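Local coordinates for cellulosomal scaffoldin adaptor protein B (Acetivibrio cellulolyticus, PDB 4WI0), which probably serves as an adaptor scaffoldin in cellulosome assembly, this chain being one of its cohesin domains, a module that binds dockerins, at residues 5-10 with 126-131. Residues are numbered along the deposited sequence; the frame is centred on the assembly and turned at random.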
# COMPACT_ATOMS: atom_id res chain seq x y z
N ILE A 5 10.89 12.68 -7.88
CA ILE A 5 11.54 11.38 -7.97
C ILE A 5 12.17 11.28 -9.36
O ILE A 5 11.61 11.75 -10.36
CB ILE A 5 10.58 10.19 -7.71
CG1 ILE A 5 11.35 8.86 -7.77
CG2 ILE A 5 9.44 10.16 -8.72
CD1 ILE A 5 10.64 7.69 -7.13
N THR A 6 13.35 10.66 -9.41
CA THR A 6 14.09 10.54 -10.65
C THR A 6 15.02 9.33 -10.61
O THR A 6 15.19 8.68 -9.58
CB THR A 6 14.92 11.82 -10.93
OG1 THR A 6 15.39 11.80 -12.28
CG2 THR A 6 16.10 11.95 -9.99
N MET A 7 15.64 9.07 -11.76
CA MET A 7 16.66 8.05 -11.87
C MET A 7 17.92 8.70 -12.40
O MET A 7 17.88 9.46 -13.37
CB MET A 7 16.18 6.94 -12.80
CG MET A 7 17.14 5.76 -12.94
SD MET A 7 16.63 4.65 -14.27
CE MET A 7 15.14 3.96 -13.57
N ASN A 8 19.04 8.40 -11.76
CA ASN A 8 20.34 8.91 -12.19
C ASN A 8 21.31 7.79 -12.50
O ASN A 8 21.36 6.81 -11.77
CB ASN A 8 20.93 9.79 -11.09
CG ASN A 8 20.16 11.07 -10.90
OD1 ASN A 8 19.62 11.33 -9.84
ND2 ASN A 8 20.12 11.89 -11.94
N PHE A 9 22.07 7.94 -13.59
CA PHE A 9 23.09 6.96 -13.95
C PHE A 9 24.47 7.43 -13.51
O PHE A 9 24.77 8.62 -13.61
CB PHE A 9 23.11 6.71 -15.46
CG PHE A 9 21.79 6.29 -16.02
CD1 PHE A 9 21.08 5.24 -15.46
CD2 PHE A 9 21.25 6.92 -17.14
CE1 PHE A 9 19.87 4.84 -15.98
CE2 PHE A 9 20.03 6.52 -17.66
CZ PHE A 9 19.34 5.48 -17.08
N ASP A 10 25.29 6.50 -13.02
CA ASP A 10 26.69 6.82 -12.74
C ASP A 10 27.46 7.14 -14.02
O ASP A 10 28.45 7.87 -13.97
CB ASP A 10 27.38 5.70 -11.96
CG ASP A 10 27.45 4.39 -12.72
OD1 ASP A 10 26.70 4.20 -13.71
OD2 ASP A 10 28.24 3.52 -12.31
N THR A 126 19.57 3.76 -26.33
CA THR A 126 18.43 3.14 -25.65
C THR A 126 17.90 3.99 -24.49
O THR A 126 18.62 4.78 -23.87
CB THR A 126 18.79 1.71 -25.18
OG1 THR A 126 17.60 0.96 -24.91
CG2 THR A 126 19.68 1.73 -23.95
N THR A 127 16.62 3.80 -24.19
CA THR A 127 15.87 4.64 -23.26
C THR A 127 15.29 3.85 -22.09
O THR A 127 14.70 2.79 -22.29
CB THR A 127 14.71 5.32 -24.01
OG1 THR A 127 15.25 6.22 -24.99
CG2 THR A 127 13.80 6.10 -23.06
N VAL A 128 15.45 4.39 -20.89
CA VAL A 128 14.84 3.82 -19.69
C VAL A 128 13.85 4.85 -19.13
O VAL A 128 14.20 6.02 -18.98
CB VAL A 128 15.90 3.48 -18.62
CG1 VAL A 128 15.26 2.97 -17.33
CG2 VAL A 128 16.89 2.46 -19.17
N VAL A 129 12.61 4.43 -18.86
CA VAL A 129 11.62 5.32 -18.23
C VAL A 129 10.81 4.66 -17.12
O VAL A 129 10.57 3.46 -17.13
CB VAL A 129 10.61 5.90 -19.26
CG1 VAL A 129 11.31 6.84 -20.22
CG2 VAL A 129 9.86 4.81 -20.00
N PHE A 130 10.38 5.49 -16.17
CA PHE A 130 9.24 5.17 -15.32
C PHE A 130 8.00 5.08 -16.20
O PHE A 130 7.75 5.99 -17.00
CB PHE A 130 9.04 6.24 -14.26
CG PHE A 130 10.20 6.38 -13.30
CD1 PHE A 130 10.39 5.46 -12.29
CD2 PHE A 130 11.08 7.45 -13.40
CE1 PHE A 130 11.45 5.59 -11.39
CE2 PHE A 130 12.14 7.59 -12.52
CZ PHE A 130 12.33 6.66 -11.50
N GLU A 131 7.20 4.03 -16.03
CA GLU A 131 6.07 3.79 -16.92
C GLU A 131 4.82 3.31 -16.20
O GLU A 131 4.89 2.42 -15.37
CB GLU A 131 6.47 2.76 -17.99
CG GLU A 131 5.31 2.20 -18.79
CD GLU A 131 5.77 1.47 -20.03
OE1 GLU A 131 6.08 2.16 -21.02
OE2 GLU A 131 5.81 0.23 -20.01
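The ring of Phe130 drives its far edge against the backbone of strand 4-9. Its CE2 comes 3.9 Å from Thr6 C, which lies in the ring plane, and Met7 N also sits near that plane, so the ring turns its edge to the flat face of the Thr6-Met7 peptide. Phe130 points toward strand 4-9 from its CB, and with CG anti to the carbonyl carbon (chi1 -63°) the CE2-CZ end of the ring arrives over that peptide.

The side-chain contacts are all apolar and form two clusters, on Phe130 and on Val128. Two side chains flank the tip of the Phe130 ring: Met7 CB is 4.1 Å from Phe130 CZ, and Ile5 CG1 approaches the same CZ obliquely at 4.4 Å. Met7 SD lies 3.8 Å from Val128 CG1, and the bend at chi3 (-69°) keeps the terminal methyl beside that branch too, with Met7 CE 3.9 Å from Val128 CG1. The two side chains cross at about a right angle. Phe9 presents a ring edge here, its CZ standing 4.3 Å from Val128 CB near the ring plane. No hydrogen bond links the segments, and the closest CA atoms, 8.6 Å apart for Met7 and Val129, indicate packing between sheets rather than strand pairing.

Running nearly antiparallel, 167° apart, the segments join the two sheets of the cohesin beta-sandwich across its buried core. Strand 4-9 lies between strands 19-27 and 158-160, and Thr6 OG1 is hydrogen-bonded to Ile160 O. Strand 129-130 pairs with strand 32-40, whose Ile39 touches both Met7 and Val128, while Thr143 of strand 143-147 contacts both Ile5 and Phe130.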